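Local coordinates for nudix hydrolase domain-containing protein (Thermotoga maritima, PDB 3E57) that is of unknown function but belongs to the Nudix hydrolase family, and so probably hydrolyses a nucleoside diphosphate linked to another moiety, at residues I18-F26 with A60-V69; F33-F44 with F140-T148. All blocks are in the same frame, centred on the assembly; numbering follows the deposited sequence.

Interaction 1: I18-F26 with A60-V69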
loop_
_atom_site.group_PDB
_atom_site.type_symbol
_atom_site.label_atom_id
_atom_site.label_comp_id
_atom_site.label_asym_id
_atom_site.label_seq_id
_atom_site.Cartn_x
_atom_site.Cartn_y
_atom_site.Cartn_z
ATOM N N ILE B 18 16.481 15.889 13.910
ATOM C CA ILE B 18 15.747 14.616 13.881
ATOM C C ILE B 18 16.278 13.608 12.860
ATOM O O ILE B 18 16.937 13.985 11.895
ATOM C CB ILE B 18 14.218 14.836 13.691
ATOM C CG1 ILE B 18 13.898 15.760 12.505
ATOM C CG2 ILE B 18 13.615 15.412 14.958
ATOM C CD1 ILE B 18 13.988 15.117 11.153
ATOM N N LEU B 19 15.988 12.324 13.095
ATOM C CA LEU B 19 16.519 11.234 12.276
ATOM C C LEU B 19 15.888 11.216 10.886
ATOM O O LEU B 19 14.655 11.230 10.737
ATOM C CB LEU B 19 16.302 9.873 12.960
ATOM C CG LEU B 19 16.848 8.608 12.276
ATOM C CD1 LEU B 19 18.368 8.652 12.169
ATOM C CD2 LEU B 19 16.404 7.358 13.021
ATOM N N VAL B 20 16.753 11.165 9.877
ATOM C CA VAL B 20 16.338 11.103 8.485
ATOM C C VAL B 20 17.192 10.099 7.722
ATOM O O VAL B 20 18.241 9.686 8.200
ATOM C CB VAL B 20 16.441 12.492 7.814
ATOM C CG1 VAL B 20 15.494 13.469 8.479
ATOM C CG2 VAL B 20 17.891 13.034 7.862
ATOM N N VAL B 21 16.712 9.688 6.553
ATOM C CA VAL B 21 17.524 8.967 5.576
ATOM C C VAL B 21 17.327 9.616 4.215
ATOM O O VAL B 21 16.312 10.256 3.976
ATOM C CB VAL B 21 17.158 7.471 5.480
ATOM C CG1 VAL B 21 17.479 6.756 6.772
ATOM C CG2 VAL B 21 15.684 7.293 5.109
ATOM N N LYS B 22 18.318 9.482 3.337
ATOM C CA LYS B 22 18.179 9.940 1.959
ATOM C C LYS B 22 17.186 9.020 1.269
ATOM O O LYS B 22 17.227 7.807 1.458
ATOM C CB LYS B 22 19.524 9.926 1.216
ATOM C CG LYS B 22 20.541 10.942 1.732
ATOM C CD LYS B 22 21.672 11.229 0.716
ATOM C CE LYS B 22 22.503 9.985 0.367
ATOM N NZ LYS B 22 23.759 10.331 -0.407
ATOM N N THR B 23 16.286 9.601 0.483
ATOM C CA THR B 23 15.316 8.825 -0.262
ATOM C C THR B 23 16.017 7.848 -1.204
ATOM O O THR B 23 15.597 6.697 -1.324
ATOM C CB THR B 23 14.351 9.741 -1.038
ATOM O OG1 THR B 23 13.720 10.650 -0.126
ATOM C CG2 THR B 23 13.284 8.928 -1.740
ATOM N N GLU B 24 17.106 8.279 -1.842
ATOM C CA GLU B 24 17.851 7.385 -2.737
ATOM C C GLU B 24 18.387 6.148 -2.006
ATOM O O GLU B 24 18.337 5.044 -2.550
ATOM C CB GLU B 24 18.976 8.121 -3.488
ATOM C CG GLU B 24 20.080 8.715 -2.624
ATOM C CD GLU B 24 21.148 9.433 -3.457
ATOM O OE1 GLU B 24 21.862 8.751 -4.229
ATOM O OE2 GLU B 24 21.271 10.676 -3.333
ATOM N N ASP B 25 18.867 6.324 -0.774
ATOM C CA ASP B 25 19.326 5.191 0.052
ATOM C C ASP B 25 18.151 4.262 0.442
ATOM O O ASP B 25 18.276 3.038 0.411
ATOM C CB ASP B 25 20.007 5.690 1.327
ATOM C CG ASP B 25 21.341 6.408 1.065
ATOM O OD1 ASP B 25 22.053 6.088 0.088
ATOM O OD2 ASP B 25 21.675 7.291 1.876
ATOM N N PHE B 26 17.025 4.861 0.825
ATOM C CA PHE B 26 15.800 4.100 1.143
ATOM C C PHE B 26 15.349 3.246 -0.042
ATOM O O PHE B 26 15.199 2.029 0.080
ATOM C CB PHE B 26 14.678 5.048 1.601
ATOM C CG PHE B 26 13.314 4.411 1.636
ATOM C CD1 PHE B 26 12.986 3.484 2.615
ATOM C CD2 PHE B 26 12.353 4.746 0.694
ATOM C CE1 PHE B 26 11.721 2.889 2.644
ATOM C CE2 PHE B 26 11.084 4.144 0.718
ATOM C CZ PHE B 26 10.780 3.227 1.692
ATOM N N ALA B 60 13.684 19.716 6.940
ATOM C CA ALA B 60 13.337 18.419 6.346
ATOM C C ALA B 60 11.896 18.405 5.814
ATOM O O ALA B 60 11.580 17.657 4.885
ATOM C CB ALA B 60 13.546 17.302 7.360
ATOM N N GLU B 61 11.035 19.238 6.403
ATOM C CA GLU B 61 9.630 19.393 5.977
ATOM C C GLU B 61 9.475 19.795 4.497
ATOM O O GLU B 61 8.488 19.422 3.848
ATOM C CB GLU B 61 8.925 20.406 6.907
ATOM C CG GLU B 61 7.639 21.083 6.382
ATOM C CD GLU B 61 6.403 20.184 6.433
ATOM O OE1 GLU B 61 5.318 20.689 6.812
ATOM O OE2 GLU B 61 6.510 18.981 6.096
ATOM N N TYR B 62 10.446 20.546 3.975
ATOM C CA TYR B 62 10.418 21.049 2.593
ATOM C C TYR B 62 11.356 20.279 1.649
ATOM O O TYR B 62 11.821 20.834 0.648
ATOM C CB TYR B 62 10.814 22.535 2.576
ATOM C CG TYR B 62 9.690 23.501 2.885
ATOM C CD1 TYR B 62 9.080 24.236 1.868
ATOM C CD2 TYR B 62 9.249 23.698 4.195
ATOM C CE1 TYR B 62 8.054 25.136 2.144
ATOM C CE2 TYR B 62 8.221 24.594 4.479
ATOM C CZ TYR B 62 7.629 25.312 3.450
ATOM O OH TYR B 62 6.617 26.205 3.723
ATOM N N ASP B 63 11.635 19.012 1.947
ATOM C CA ASP B 63 12.656 18.286 1.193
ATOM C C ASP B 63 12.289 16.821 0.959
ATOM O O ASP B 63 12.299 16.018 1.897
ATOM C CB ASP B 63 14.008 18.387 1.916
ATOM C CG ASP B 63 15.180 17.919 1.058
ATOM O OD1 ASP B 63 15.024 17.797 -0.179
ATOM O OD2 ASP B 63 16.268 17.680 1.625
ATOM N N GLU B 64 11.979 16.488 -0.297
ATOM C CA GLU B 64 11.704 15.105 -0.699
ATOM C C GLU B 64 12.983 14.312 -1.002
ATOM O O GLU B 64 12.914 13.121 -1.305
ATOM C CB GLU B 64 10.757 15.062 -1.906
ATOM C CG GLU B 64 9.312 15.401 -1.562
ATOM C CD GLU B 64 8.356 15.244 -2.739
ATOM O OE1 GLU B 64 8.711 14.566 -3.730
ATOM O OE2 GLU B 64 7.238 15.799 -2.668
ATOM N N THR B 65 14.142 14.963 -0.914
ATOM C CA THR B 65 15.434 14.275 -1.010
ATOM C C THR B 65 15.681 13.362 0.191
ATOM O O THR B 65 16.513 12.454 0.126
ATOM C CB THR B 65 16.613 15.275 -1.069
ATOM O OG1 THR B 65 16.347 16.286 -2.051
ATOM C CG2 THR B 65 17.913 14.557 -1.417
ATOM N N THR B 66 14.988 13.636 1.296
ATOM C CA THR B 66 15.105 12.823 2.499
ATOM C C THR B 66 13.733 12.416 3.037
ATOM O O THR B 66 12.702 13.039 2.730
ATOM C CB THR B 66 15.875 13.570 3.613
ATOM O OG1 THR B 66 15.253 14.838 3.861
ATOM C CG2 THR B 66 17.339 13.784 3.218
ATOM N N LYS B 67 13.736 11.355 3.837
ATOM C CA LYS B 67 12.548 10.925 4.547
ATOM C C LYS B 67 12.831 10.890 6.047
ATOM O O LYS B 67 13.853 10.367 6.488
ATOM C CB LYS B 67 12.063 9.569 4.007
ATOM C CG LYS B 67 11.411 9.723 2.641
ATOM C CD LYS B 67 10.837 8.431 2.073
ATOM C CE LYS B 67 9.745 8.717 1.019
ATOM N NZ LYS B 67 8.345 8.774 1.622
ATOM N N GLN B 68 11.929 11.496 6.809
ATOM C CA GLN B 68 11.993 11.522 8.256
ATOM C C GLN B 68 11.511 10.185 8.795
ATOM O O GLN B 68 10.414 9.749 8.465
ATOM C CB GLN B 68 11.109 12.648 8.784
ATOM C CG GLN B 68 11.534 14.038 8.281
ATOM C CD GLN B 68 10.416 15.046 8.325
ATOM O OE1 GLN B 68 9.773 15.229 9.355
ATOM N NE2 GLN B 68 10.182 15.718 7.204
ATOM N N VAL B 69 12.333 9.528 9.606
ATOM C CA VAL B 69 11.965 8.233 10.179
ATOM C C VAL B 69 11.028 8.420 11.371
ATOM O O VAL B 69 11.399 9.033 12.381
ATOM C CB VAL B 69 13.201 7.447 10.595
ATOM C CG1 VAL B 69 12.800 6.161 11.309
ATOM C CG2 VAL B 69 14.056 7.168 9.372
HETATM O O HOH W 1 12.714 11.287 12.924
HETATM O O HOH W 2 17.772 11.227 -1.773
#
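V20, V21 and K22 of strand 18-22 face Q68, K67 and T66 of strand 66-69 in an antiparallel ladder, axes at 145° and 4.5 Å apart at closest approach. V21 and K67 form the hydrogen-bonded pair, V21 N to K67 O at 2.9 Å and K67 N to V21 O at 2.8 Å; V20 with Q68 and K22 with T66 are non-hydrogen-bonded pairs, and V69 N to L19 O, 3.1 Å, adds one more bond. Past this ladder, helix 23-30 starts against the chain ahead of strand 66-69: T23 N donates to T65 O at 2.9 Å, while T23 OG1, anti to its carbonyl carbon (chi1 -56°), donates to E64 O at 2.9 Å, each donor above the carbonyl plane it meets. A valine at T23 would probably leave E64 O without this hydroxyl partner and the helix start less firmly tied. CG of Q68 lies against CD1 of I18 (3.9 Å) and CG1 of V20; on the other face K67 runs past T23 toward F26, and its amine bonds N145. Strand 18-22 is thus an inner strand, antiparallel to both 66-69 and 53-56, in the mixed sheet of this Nudix-family fold.

Interaction 2: F33-F44 with F140-T148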
loop_
_atom_site.group_PDB
_atom_site.type_symbol
_atom_site.label_atom_id
_atom_site.label_comp_id
_atom_site.label_asym_id
_atom_site.label_seq_id
_atom_site.Cartn_x
_atom_site.Cartn_y
_atom_site.Cartn_z
ATOM N N PHE B 33 7.619 1.002 -3.278
ATOM C CA PHE B 33 6.290 0.533 -2.904
ATOM C C PHE B 33 5.439 1.686 -2.420
ATOM O O PHE B 33 5.964 2.718 -2.033
ATOM C CB PHE B 33 6.375 -0.564 -1.841
ATOM C CG PHE B 33 6.949 -0.116 -0.532
ATOM C CD1 PHE B 33 6.127 0.111 0.563
ATOM C CD2 PHE B 33 8.319 0.049 -0.380
ATOM C CE1 PHE B 33 6.662 0.497 1.772
ATOM C CE2 PHE B 33 8.856 0.432 0.819
ATOM C CZ PHE B 33 8.031 0.658 1.908
ATOM N N GLU B 34 4.129 1.485 -2.461
ATOM C CA GLU B 34 3.147 2.480 -2.035
ATOM C C GLU B 34 2.214 1.782 -1.074
ATOM O O GLU B 34 1.458 0.922 -1.479
ATOM C CB GLU B 34 2.363 2.989 -3.253
ATOM C CG GLU B 34 1.215 3.957 -2.943
ATOM C CD GLU B 34 1.692 5.351 -2.532
ATOM O OE1 GLU B 34 2.722 5.820 -3.074
ATOM O OE2 GLU B 34 1.017 5.976 -1.674
ATOM N N GLY B 35 2.286 2.139 0.199
ATOM C CA GLY B 35 1.461 1.494 1.213
ATOM C C GLY B 35 2.334 0.936 2.307
ATOM O O GLY B 35 3.130 1.661 2.882
ATOM N N PHE B 36 2.192 -0.358 2.585
ATOM C CA PHE B 36 2.962 -1.016 3.630
ATOM C C PHE B 36 3.705 -2.197 3.039
ATOM O O PHE B 36 3.190 -2.869 2.150
ATOM C CB PHE B 36 2.031 -1.514 4.730
ATOM C CG PHE B 36 2.641 -2.538 5.645
ATOM C CD1 PHE B 36 3.334 -2.149 6.778
ATOM C CD2 PHE B 36 2.515 -3.898 5.374
ATOM C CE1 PHE B 36 3.895 -3.103 7.640
ATOM C CE2 PHE B 36 3.062 -4.852 6.222
ATOM C CZ PHE B 36 3.758 -4.452 7.358
ATOM N N MET B 37 4.903 -2.446 3.556
ATOM C CA MET B 37 5.687 -3.649 3.219
ATOM C C MET B 37 6.365 -4.221 4.462
ATOM O O MET B 37 7.006 -3.482 5.209
ATOM C CB MET B 37 6.763 -3.309 2.193
ATOM C CG MET B 37 7.521 -4.547 1.723
ATOM S SD MET B 37 8.669 -4.201 0.402
ATOM C CE MET B 37 9.777 -3.089 1.223
ATOM N N ARG B 38 6.212 -5.530 4.677
ATOM C CA ARG B 38 6.870 -6.230 5.772
ATOM C C ARG B 38 8.358 -6.236 5.511
ATOM O O ARG B 38 8.773 -6.488 4.385
ATOM C CB ARG B 38 6.384 -7.671 5.875
ATOM C CG ARG B 38 7.163 -8.538 6.876
ATOM C CD ARG B 38 6.244 -9.390 7.714
ATOM N NE ARG B 38 5.326 -8.459 8.370
ATOM C CZ ARG B 38 4.756 -8.598 9.558
ATOM N NH1 ARG B 38 4.965 -9.665 10.334
ATOM N NH2 ARG B 38 3.953 -7.629 9.959
ATOM N N VAL B 39 9.138 -5.915 6.535
ATOM C CA VAL B 39 10.595 -6.061 6.474
ATOM C C VAL B 39 11.103 -6.612 7.799
ATOM O O VAL B 39 10.415 -6.554 8.807
ATOM C CB VAL B 39 11.345 -4.737 6.106
ATOM C CG1 VAL B 39 10.733 -4.059 4.860
ATOM C CG2 VAL B 39 11.404 -3.803 7.276
ATOM N N ASN B 40 12.305 -7.165 7.775
ATOM C CA ASN B 40 12.926 -7.710 8.979
ATOM C C ASN B 40 13.463 -6.574 9.847
ATOM O O ASN B 40 14.104 -5.656 9.351
ATOM C CB ASN B 40 14.028 -8.704 8.586
ATOM C CG ASN B 40 14.865 -9.150 9.761
ATOM O OD1 ASN B 40 15.761 -8.428 10.217
ATOM N ND2 ASN B 40 14.584 -10.346 10.254
ATOM N N PHE B 41 13.173 -6.634 11.142
ATOM C CA PHE B 41 13.521 -5.550 12.048
ATOM C C PHE B 41 15.022 -5.308 12.111
ATOM O O PHE B 41 15.474 -4.158 12.064
ATOM C CB PHE B 41 12.975 -5.814 13.453
ATOM C CG PHE B 41 13.019 -4.612 14.367
ATOM C CD1 PHE B 41 12.902 -3.313 13.861
ATOM C CD2 PHE B 41 13.149 -4.780 15.735
ATOM C CE1 PHE B 41 12.928 -2.230 14.688
ATOM C CE2 PHE B 41 13.164 -3.682 16.573
ATOM C CZ PHE B 41 13.059 -2.402 16.045
ATOM N N GLU B 42 15.792 -6.388 12.202
ATOM C CA GLU B 42 17.250 -6.265 12.251
ATOM C C GLU B 42 17.793 -5.585 10.984
ATOM O O GLU B 42 18.655 -4.713 11.070
ATOM C CB GLU B 42 17.898 -7.637 12.464
ATOM C CG GLU B 42 19.387 -7.581 12.741
ATOM C CD GLU B 42 19.733 -6.575 13.816
ATOM O OE1 GLU B 42 19.144 -6.654 14.919
ATOM O OE2 GLU B 42 20.582 -5.701 13.552
ATOM N N ASP B 43 17.269 -5.969 9.819
ATOM C CA ASP B 43 17.651 -5.341 8.544
ATOM C C ASP B 43 17.364 -3.841 8.567
ATOM O O ASP B 43 18.191 -3.028 8.128
ATOM C CB ASP B 43 16.908 -5.980 7.359
ATOM C CG ASP B 43 17.338 -7.417 7.078
ATOM O OD1 ASP B 43 18.400 -7.855 7.576
ATOM O OD2 ASP B 43 16.599 -8.114 6.336
ATOM N N PHE B 44 16.201 -3.469 9.099
ATOM C CA PHE B 44 15.844 -2.054 9.217
ATOM C C PHE B 44 16.786 -1.273 10.142
ATOM O O PHE B 44 17.231 -0.185 9.796
ATOM C CB PHE B 44 14.402 -1.901 9.708
ATOM C CG PHE B 44 13.971 -0.481 9.845
ATOM C CD1 PHE B 44 13.944 0.348 8.734
ATOM C CD2 PHE B 44 13.612 0.034 11.076
ATOM C CE1 PHE B 44 13.566 1.665 8.850
ATOM C CE2 PHE B 44 13.235 1.368 11.195
ATOM C CZ PHE B 44 13.209 2.173 10.075
ATOM N N PHE B 140 7.719 -5.322 15.698
ATOM C CA PHE B 140 7.904 -4.573 14.464
ATOM C C PHE B 140 7.181 -5.284 13.315
ATOM O O PHE B 140 7.389 -6.473 13.096
ATOM C CB PHE B 140 9.390 -4.443 14.153
ATOM C CG PHE B 140 9.689 -3.756 12.841
ATOM C CD1 PHE B 140 9.493 -2.401 12.684
ATOM C CD2 PHE B 140 10.167 -4.480 11.764
ATOM C CE1 PHE B 140 9.788 -1.777 11.487
ATOM C CE2 PHE B 140 10.468 -3.863 10.562
ATOM C CZ PHE B 140 10.281 -2.520 10.422
ATOM N N LEU B 141 6.327 -4.554 12.593
ATOM C CA LEU B 141 5.583 -5.126 11.480
ATOM C C LEU B 141 6.204 -4.804 10.130
ATOM O O LEU B 141 6.267 -5.656 9.263
ATOM C CB LEU B 141 4.123 -4.660 11.512
ATOM C CG LEU B 141 3.315 -4.963 12.774
ATOM C CD1 LEU B 141 1.857 -4.540 12.566
ATOM C CD2 LEU B 141 3.399 -6.431 13.145
ATOM N N GLY B 142 6.657 -3.575 9.937
ATOM C CA GLY B 142 7.274 -3.195 8.671
ATOM C C GLY B 142 7.257 -1.701 8.452
ATOM O O GLY B 142 7.158 -0.928 9.411
ATOM N N LEU B 143 7.316 -1.312 7.183
ATOM C CA LEU B 143 7.439 0.082 6.776
ATOM C C LEU B 143 6.225 0.617 6.040
ATOM O O LEU B 143 5.615 -0.083 5.217
ATOM C CB LEU B 143 8.644 0.234 5.854
ATOM C CG LEU B 143 10.003 -0.120 6.473
ATOM C CD1 LEU B 143 11.118 0.270 5.509
ATOM C CD2 LEU B 143 10.182 0.567 7.792
ATOM N N ILE B 144 5.906 1.874 6.313
ATOM C CA ILE B 144 4.839 2.582 5.607
ATOM C C ILE B 144 5.435 3.692 4.767
ATOM O O ILE B 144 6.105 4.594 5.293
ATOM C CB ILE B 144 3.833 3.241 6.557
ATOM C CG1 ILE B 144 3.237 2.223 7.530
ATOM C CG2 ILE B 144 2.760 3.959 5.730
ATOM C CD1 ILE B 144 2.324 2.856 8.602
ATOM N N ASN B 145 5.165 3.645 3.469
ATOM C CA ASN B 145 5.657 4.641 2.541
ATOM C C ASN B 145 4.522 4.995 1.619
ATOM O O ASN B 145 4.146 4.204 0.757
ATOM C CB ASN B 145 6.847 4.089 1.742
ATOM C CG ASN B 145 7.479 5.123 0.832
ATOM O OD1 ASN B 145 7.742 6.247 1.247
ATOM N ND2 ASN B 145 7.737 4.744 -0.415
ATOM N N SER B 146 3.922 6.159 1.833
ATOM C CA SER B 146 2.804 6.588 0.999
ATOM C C SER B 146 3.071 7.980 0.492
ATOM O O SER B 146 3.732 8.772 1.159
ATOM C CB SER B 146 1.503 6.585 1.781
ATOM O OG SER B 146 1.626 7.439 2.887
ATOM N N SER B 147 2.548 8.275 -0.689
ATOM C CA SER B 147 2.899 9.491 -1.377
ATOM C C SER B 147 1.680 10.375 -1.602
ATOM O O SER B 147 1.742 11.297 -2.409
ATOM C CB SER B 147 3.546 9.154 -2.719
ATOM O OG SER B 147 2.624 8.491 -3.564
ATOM N N THR B 148 0.591 10.122 -0.880
ATOM C CA THR B 148 -0.674 10.814 -1.165
ATOM C C THR B 148 -0.795 12.237 -0.577
ATOM O O THR B 148 -1.744 12.955 -0.898
ATOM C CB THR B 148 -1.894 9.968 -0.747
ATOM O OG1 THR B 148 -1.757 9.544 0.611
ATOM C CG2 THR B 148 -2.010 8.740 -1.640
HETATM O O HOH W 3 8.725 -8.101 10.386
#
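F36 and M37 lie against L143 and I144 in an antiparallel ladder whose hydrogen-bonded pairs are M37 with L143 and G35 with N145. M37 N to L143 O (3.0 Å) lies in the carbonyl plane, and G35 N reaches N145 O at 2.8 Å and 173°. A side chain on G142 would strike M37 O and the F36 ring, and its backbone angles alone call for glycine.

Toward the C-terminal end of 140-148, side-chain polar bonds gather. The E34 carboxylate grips S147 twice: OE2 takes S147 N on its syn lone pair at 2.9 Å, and OE1 takes the S147 hydroxyl at 2.7 Å. A bend at chi2 (73°) turns it back toward S147, past strand 140-145. N145 ND2 donates to F33 O at 3.1 Å, and OD1 accepts from K67.

Aromatic contacts occupy the N-terminal end, around F140. F41 and F140 form an offset stack, planes at 24° and centroids 4.7 Å apart, with F140 CB over the F41 face. V39 CG2 meets the edge of F140, in plane, 3.4 Å from CE2. L143 CD2 makes a CH-pi contact over one F44 face.

Helix 194-206 covers F36, L141 and I144, whereas F26 and F30 of helix 23-30 pack on L143. Strand 155-163 lies along 140-145, and F33, E34, F36 and M37 pair with a strand of the second subunit, carrying the sheet across the interface.

Interactions 1 and 2 are antiparallel ladders of one sheet, their centres 15 Å apart, and both strand pairs run at 145°. They meet directly: the tie between K67 and N145 joins the two contacts, and F26 of the first packs on F33 and N145 of the second. Helix 23-30 leads from strand 17-22 in interaction 1 to strand 36-38 in interaction 2, and the segments alternate along the chain. Interaction 1 is the more buried, lies within a single subunit and relies on backbone bonds and aliphatic contacts, with a threonine tie at the helix start. Interaction 2 is partly buried, buries more surface (876 against 599 Å²), and adds stacked rings, a carboxylate grip and the subunit boundary.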